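Local coordinates for protein formate dehydrogenase subunit beta (Desulfovibrio gigas, PDB 1H0H) that forms the electron-transfer unit of a periplasmic formate dehydrogenase, carrying three [4Fe-4S] clusters that relay electrons in the reversible oxidation of formate to carbon dioxide, at residues B[16-21]-B[50-55]; B[6-11]-B[66-71]. All blocks are in the same frame, centred on the assembly; numbering follows the deposited sequence.

Contact 1. Residues B[16-21]-B[50-55]. With SF4 (iron/sulfur cluster), chain M; SF4 (iron/sulfur cluster), chain L.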
loop_
_atom_site.group_PDB
_atom_site.type_symbol
_atom_site.label_atom_id
_atom_site.label_comp_id
_atom_site.label_asym_id
_atom_site.label_seq_id
_atom_site.Cartn_x
_atom_site.Cartn_y
_atom_site.Cartn_z
ATOM N N GLY B 16 12.128 13.679 -1.589
ATOM C CA GLY B 16 12.583 13.574 -0.208
ATOM C C GLY B 16 13.605 14.670 0.169
ATOM O O GLY B 16 13.479 15.284 1.227
ATOM N N CYS B 17 14.594 14.913 -0.699
ATOM C CA CYS B 17 15.617 15.932 -0.445
ATOM C C CYS B 17 15.011 17.345 -0.332
ATOM O O CYS B 17 15.389 18.131 0.557
ATOM C CB CYS B 17 16.700 15.920 -1.557
ATOM S SG CYS B 17 16.044 16.067 -3.237
ATOM N N GLN B 18 14.093 17.666 -1.235
ATOM C CA GLN B 18 13.464 18.992 -1.255
ATOM C C GLN B 18 12.772 19.260 0.062
ATOM O O GLN B 18 12.995 20.300 0.680
ATOM C CB GLN B 18 12.490 19.125 -2.438
ATOM C CG GLN B 18 11.790 20.458 -2.567
ATOM C CD GLN B 18 11.010 20.598 -3.864
ATOM O OE1 GLN B 18 11.517 20.316 -4.960
ATOM N NE2 GLN B 18 9.782 21.019 -3.741
ATOM N N VAL B 19 11.961 18.304 0.499
ATOM C CA VAL B 19 11.263 18.406 1.785
ATOM C C VAL B 19 12.240 18.353 2.968
ATOM O O VAL B 19 12.164 19.169 3.889
ATOM C CB VAL B 19 10.167 17.339 1.898
ATOM C CG1 VAL B 19 9.484 17.373 3.256
ATOM C CG2 VAL B 19 9.126 17.593 0.789
ATOM N N ALA B 20 13.194 17.446 2.907
ATOM C CA ALA B 20 14.119 17.256 4.015
ATOM C C ALA B 20 14.904 18.530 4.316
ATOM O O ALA B 20 15.122 18.846 5.488
ATOM C CB ALA B 20 15.095 16.072 3.742
ATOM N N CYS B 21 15.324 19.234 3.264
ATOM C CA CYS B 21 16.070 20.482 3.419
ATOM C C CYS B 21 15.177 21.452 4.200
ATOM O O CYS B 21 15.606 22.083 5.172
ATOM C CB CYS B 21 16.437 21.080 2.051
ATOM S SG CYS B 21 17.444 22.573 2.203
ATOM N N LYS B 50 16.745 23.707 -2.025
ATOM C CA LYS B 50 16.911 22.436 -2.723
ATOM C C LYS B 50 15.656 22.324 -3.547
ATOM O O LYS B 50 14.543 22.424 -3.018
ATOM C CB LYS B 50 17.056 21.295 -1.699
ATOM C CG LYS B 50 17.326 19.903 -2.293
ATOM C CD LYS B 50 18.678 19.855 -3.057
ATOM C CE LYS B 50 19.152 18.431 -3.238
ATOM N NZ LYS B 50 20.326 18.268 -4.194
ATOM N N LEU B 51 15.841 22.206 -4.854
ATOM C CA LEU B 51 14.716 22.174 -5.753
ATOM C C LEU B 51 14.843 21.068 -6.788
ATOM O O LEU B 51 15.766 21.066 -7.604
ATOM C CB LEU B 51 14.603 23.531 -6.452
ATOM C CG LEU B 51 13.361 23.627 -7.319
ATOM C CD1 LEU B 51 12.112 23.656 -6.470
ATOM C CD2 LEU B 51 13.454 24.859 -8.220
ATOM N N VAL B 52 13.916 20.116 -6.759
ATOM C CA VAL B 52 13.970 19.046 -7.745
ATOM C C VAL B 52 13.356 19.509 -9.061
ATOM O O VAL B 52 12.137 19.690 -9.191
ATOM C CB VAL B 52 13.330 17.722 -7.237
ATOM C CG1 VAL B 52 13.376 16.676 -8.330
ATOM C CG2 VAL B 52 14.072 17.224 -5.974
ATOM N N ARG B 53 14.225 19.736 -10.036
ATOM C CA ARG B 53 13.782 20.201 -11.326
ATOM C C ARG B 53 13.425 18.987 -12.152
ATOM O O ARG B 53 14.036 17.935 -11.997
ATOM C CB ARG B 53 14.886 21.022 -11.975
ATOM C CG ARG B 53 15.172 22.332 -11.275
ATOM C CD ARG B 53 16.258 23.148 -11.959
ATOM N NE ARG B 53 16.706 24.301 -11.183
ATOM C CZ ARG B 53 16.023 25.435 -11.083
ATOM N NH1 ARG B 53 14.842 25.566 -11.687
ATOM N NH2 ARG B 53 16.514 26.435 -10.380
ATOM N N MET B 54 12.405 19.109 -12.992
ATOM C CA MET B 54 11.906 17.954 -13.729
ATOM C C MET B 54 11.577 18.383 -15.146
ATOM O O MET B 54 10.784 19.326 -15.350
ATOM C CB MET B 54 10.660 17.359 -13.039
ATOM C CG MET B 54 10.832 17.003 -11.544
ATOM S SD MET B 54 9.230 16.702 -10.658
ATOM C CE MET B 54 8.731 15.088 -11.338
ATOM N N HIS B 55 12.173 17.704 -16.129
ATOM C CA HIS B 55 11.953 18.073 -17.534
ATOM C C HIS B 55 11.766 16.882 -18.458
ATOM O O HIS B 55 12.631 15.997 -18.570
ATOM C CB HIS B 55 13.097 18.946 -18.069
ATOM C CG HIS B 55 13.131 20.318 -17.477
ATOM N ND1 HIS B 55 14.140 20.743 -16.639
ATOM C CD2 HIS B 55 12.259 21.352 -17.566
ATOM C CE1 HIS B 55 13.905 21.988 -16.258
ATOM N NE2 HIS B 55 12.773 22.383 -16.810
HETATM FE FE1 SF4 M . 21.652 20.940 3.444
HETATM FE FE2 SF4 M . 21.057 19.699 1.065
HETATM FE FE3 SF4 M . 22.110 22.261 1.088
HETATM FE FE4 SF4 M . 19.525 21.794 1.916
HETATM S S1 SF4 M . 20.437 21.422 -0.186
HETATM S S2 SF4 M . 21.136 23.084 2.918
HETATM S S3 SF4 M . 19.628 19.802 2.870
HETATM S S4 SF4 M . 23.223 20.459 1.892
HETATM FE FE1 SF4 L . 17.393 11.427 -3.988
HETATM FE FE2 SF4 L . 16.235 13.946 -4.023
HETATM FE FE3 SF4 L . 16.249 12.412 -6.315
HETATM FE FE4 SF4 L . 14.657 11.647 -4.099
HETATM S S1 SF4 L . 14.425 13.502 -5.365
HETATM S S2 SF4 L . 16.007 10.288 -5.451
HETATM S S3 SF4 L . 16.021 12.420 -2.395
HETATM S S4 SF4 L . 18.113 13.288 -5.148
HETATM O O HOH W 1 13.706 22.821 -0.406
HETATM O O HOH W 2 10.216 20.347 -7.390
#
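Metal coordination fixes the helical segment 16-21 at two points. Cys17 SG binds FE2 of the chain L cluster at 2.3 Å, with SG in the crowded position between backbone N and carbonyl carbon (chi1 54°). Cys21, one helical turn on, turns its SG anti to the backbone N (chi1 -177°) and binds FE4 of the chain M cluster at 2.2 Å. Their spacing along the helix, together with the two different rotamers, brings the sulfurs to different clusters.

Van der Waals contacts join these ligands to 50-55. Val52 brings its CG2 methyl to 3.6 Å from Cys17 SG, and the same methyl abuts sulfide S1 of the chain L cluster. Lys50 lays its aliphatic chain across the helix: CB rests against Cys21 CB and S1 of the chain M cluster, then a bend at the second torsion carries CE alongside the CB and SG of Cys17. Its NZ leaves the contact for Pro69 O and Gln71 OE1.

This is the bicluster ferredoxin pattern, in which the CxxCxxC run Cys11, Cys14, Cys17 serves one cluster and the following cysteine, Cys21, serves the other; Cys156 completes the first site. Strand 51-55 runs roughly antiparallel to helix 16-21.

Polar contacts centre on Gln18. Its extended chain, with CG anti to the backbone N, lies beside Leu51 and places OE1 to accept from Val52 N at 3.0 Å, an almost straight bond (169°) in the carbonyl plane, while NE2 donates to Asn40 O. One water bridges Gln18 O and Lys50 O, donating to both; a second lies within hydrogen-bonding distance of Gln18 OE1 and Val52 O.

Contact 2. Residues B[6-11]-B[66-71]. With SF4 (iron/sulfur cluster), chain L; SF4 (iron/sulfur cluster), chain M.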
loop_
_atom_site.group_PDB
_atom_site.type_symbol
_atom_site.label_atom_id
_atom_site.label_comp_id
_atom_site.label_asym_id
_atom_site.label_seq_id
_atom_site.Cartn_x
_atom_site.Cartn_y
_atom_site.Cartn_z
ATOM N N VAL B 6 26.279 14.184 -7.097
ATOM C CA VAL B 6 24.861 13.965 -7.365
ATOM C C VAL B 6 24.702 13.193 -8.674
ATOM O O VAL B 6 24.983 13.706 -9.759
ATOM C CB VAL B 6 24.106 15.300 -7.449
ATOM C CG1 VAL B 6 22.607 15.059 -7.547
ATOM C CG2 VAL B 6 24.454 16.215 -6.249
ATOM N N ASP B 7 24.275 11.941 -8.578
ATOM C CA ASP B 7 24.121 11.119 -9.761
ATOM C C ASP B 7 22.669 11.202 -10.200
ATOM O O ASP B 7 21.840 10.464 -9.674
ATOM C CB ASP B 7 24.519 9.679 -9.434
ATOM C CG ASP B 7 24.454 8.764 -10.620
ATOM O OD1 ASP B 7 24.002 9.194 -11.701
ATOM O OD2 ASP B 7 24.831 7.576 -10.559
ATOM N N THR B 8 22.350 12.109 -11.134
ATOM C CA THR B 8 20.959 12.263 -11.591
ATOM C C THR B 8 20.409 10.997 -12.232
ATOM O O THR B 8 19.184 10.804 -12.292
ATOM C CB THR B 8 20.786 13.447 -12.574
ATOM O OG1 THR B 8 21.490 13.167 -13.792
ATOM C CG2 THR B 8 21.416 14.731 -12.026
ATOM N N THR B 9 21.278 10.094 -12.667
ATOM C CA THR B 9 20.751 8.890 -13.292
ATOM C C THR B 9 20.078 7.975 -12.261
ATOM O O THR B 9 19.401 7.033 -12.635
ATOM C CB THR B 9 21.815 8.087 -14.076
ATOM O OG1 THR B 9 22.737 7.437 -13.169
ATOM C CG2 THR B 9 22.662 8.994 -14.950
ATOM N N ARG B 10 20.296 8.237 -10.976
ATOM C CA ARG B 10 19.653 7.427 -9.943
ATOM C C ARG B 10 18.481 8.127 -9.244
ATOM O O ARG B 10 17.829 7.516 -8.399
ATOM C CB ARG B 10 20.664 6.976 -8.881
ATOM C CG ARG B 10 21.833 6.180 -9.420
ATOM C CD ARG B 10 22.771 5.708 -8.340
ATOM N NE ARG B 10 22.161 4.705 -7.477
ATOM C CZ ARG B 10 22.308 3.402 -7.685
ATOM N NH1 ARG B 10 23.025 3.009 -8.731
ATOM N NH2 ARG B 10 21.748 2.497 -6.864
ATOM N N CYS B 11 18.203 9.377 -9.585
ATOM C CA CYS B 11 17.136 10.140 -8.912
ATOM C C CYS B 11 15.750 9.754 -9.419
ATOM O O CYS B 11 15.505 9.699 -10.618
ATOM C CB CYS B 11 17.387 11.650 -9.116
ATOM S SG CYS B 11 16.117 12.781 -8.495
ATOM N N LEU B 66 13.813 13.830 -17.156
ATOM C CA LEU B 66 15.101 14.147 -16.553
ATOM C C LEU B 66 14.960 14.971 -15.307
ATOM O O LEU B 66 14.287 15.996 -15.305
ATOM C CB LEU B 66 15.999 14.897 -17.544
ATOM C CG LEU B 66 16.183 14.187 -18.884
ATOM C CD1 LEU B 66 17.142 14.956 -19.805
ATOM C CD2 LEU B 66 16.662 12.743 -18.674
ATOM N N PHE B 67 15.642 14.529 -14.267
ATOM C CA PHE B 67 15.551 15.142 -12.961
ATOM C C PHE B 67 16.896 15.745 -12.530
ATOM O O PHE B 67 17.943 15.157 -12.766
ATOM C CB PHE B 67 15.105 14.095 -11.942
ATOM C CG PHE B 67 13.853 13.342 -12.337
ATOM C CD1 PHE B 67 12.755 14.009 -12.841
ATOM C CD2 PHE B 67 13.773 11.964 -12.194
ATOM C CE1 PHE B 67 11.608 13.317 -13.213
ATOM C CE2 PHE B 67 12.627 11.269 -12.565
ATOM C CZ PHE B 67 11.531 11.947 -13.053
ATOM N N PHE B 68 16.828 16.879 -11.847
ATOM C CA PHE B 68 17.999 17.623 -11.386
ATOM C C PHE B 68 17.692 18.255 -10.026
ATOM O O PHE B 68 16.984 19.260 -9.944
ATOM C CB PHE B 68 18.292 18.726 -12.418
ATOM C CG PHE B 68 19.679 19.267 -12.367
ATOM C CD1 PHE B 68 20.717 18.627 -13.044
ATOM C CD2 PHE B 68 19.950 20.441 -11.704
ATOM C CE1 PHE B 68 22.038 19.152 -13.014
ATOM C CE2 PHE B 68 21.248 20.951 -11.663
ATOM C CZ PHE B 68 22.285 20.311 -12.319
ATOM N N PRO B 69 18.196 17.670 -8.949
ATOM C CA PRO B 69 17.938 18.183 -7.586
ATOM C C PRO B 69 18.907 19.329 -7.282
ATOM O O PRO B 69 19.935 19.151 -6.628
ATOM C CB PRO B 69 18.246 16.987 -6.682
ATOM C CG PRO B 69 19.012 16.034 -7.480
ATOM C CD PRO B 69 19.014 16.454 -8.947
ATOM N N ASP B 70 18.510 20.515 -7.729
ATOM C CA ASP B 70 19.339 21.699 -7.752
ATOM C C ASP B 70 19.576 22.298 -6.364
ATOM O O ASP B 70 18.727 22.212 -5.483
ATOM C CB ASP B 70 18.665 22.700 -8.693
ATOM C CG ASP B 70 19.616 23.662 -9.296
ATOM O OD1 ASP B 70 20.820 23.624 -8.958
ATOM O OD2 ASP B 70 19.230 24.517 -10.113
ATOM N N GLN B 71 20.768 22.841 -6.171
ATOM C CA GLN B 71 21.165 23.516 -4.952
ATOM C C GLN B 71 22.472 24.251 -5.295
ATOM O O GLN B 71 23.081 23.998 -6.334
ATOM C CB GLN B 71 21.428 22.510 -3.818
ATOM C CG GLN B 71 22.590 21.592 -4.143
ATOM C CD GLN B 71 22.962 20.589 -3.028
ATOM O OE1 GLN B 71 22.621 19.408 -3.108
ATOM N NE2 GLN B 71 23.687 21.059 -2.015
HETATM FE FE1 SF4 L . 17.393 11.427 -3.988
HETATM FE FE2 SF4 L . 16.235 13.946 -4.023
HETATM FE FE3 SF4 L . 16.249 12.412 -6.315
HETATM FE FE4 SF4 L . 14.657 11.647 -4.099
HETATM S S1 SF4 L . 14.425 13.502 -5.365
HETATM S S2 SF4 L . 16.007 10.288 -5.451
HETATM S S3 SF4 L . 16.021 12.420 -2.395
HETATM S S4 SF4 L . 18.113 13.288 -5.148
HETATM FE FE1 SF4 M . 21.652 20.940 3.444
HETATM FE FE2 SF4 M . 21.057 19.699 1.065
HETATM FE FE3 SF4 M . 22.110 22.261 1.088
HETATM FE FE4 SF4 M . 19.525 21.794 1.916
HETATM S S1 SF4 M . 20.437 21.422 -0.186
HETATM S S2 SF4 M . 21.136 23.084 2.918
HETATM S S3 SF4 M . 19.628 19.802 2.870
HETATM S S4 SF4 M . 23.223 20.459 1.892
HETATM O O HOH W 3 17.421 11.972 -14.174
#
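The backbone of 6-11 leaves strand 2-7 at Asp7 and turns through a 3-10 segment at 8-10, whose bonds Arg10 N to Asp7 O and Cys11 N to Thr8 O wind it past segment 66-71, with Thr8 and Phe68 nearest at 6.1 Å between CA atoms. Asp7 OD1 accepts from Thr9 N, closing an Asx turn at the start of the 3-10 segment, and also from Thr9 OG1; both donors come from above the carboxylate plane.

Val6 and Pro69 meet tip to tip, CG1 to CG at 3.7 Å, and the same Pro69 CG lies 3.7 Å from sulfide S4 of the chain L cluster. Thr8 sets its CB against Phe67 O at 3.3 Å and crosses Phe68 obliquely with CG2, while its OG1 turns to Leu200 O. Cys11 extends SG anti to the backbone N (chi1 175°) to bind FE3 of that cluster at 2.2 Å. The sulfur lies obliquely to the Phe67 ring, 5.4 Å from its centroid, and Cys11 O meets the ring edge in plane, 3.3 Å from CD2.

No direct hydrogen bond joins the segments; one water spans the gap, donating to Thr8 O and accepting from Phe67 N. Pro69 packs on the cluster and Phe67 CB on the ligand sulfur, so 66-71 offers them carbon rather than charge here, a low-polarity contact that may affect the cluster's potential.

Both contacts are buried, with centres 9 Å apart, and both touch the chain L and chain M clusters. Contact 1 is nested within the chain loop closed by contact 2, and their second segments come from the antiparallel hairpin of strands 51-59 and 62-70. Side chains tie the pair together: Arg53 NE forms a salt bridge with Asp70 OD2, and Met54 CG packs on Phe67 CD1 at 3.8 Å. The chemistry differs with place: contact 1 pairs a helix that ligates both clusters with a strand, joined by a direct hydrogen bond and waters, whereas contact 2 has one ligating cysteine and a water as the polar link between its segments.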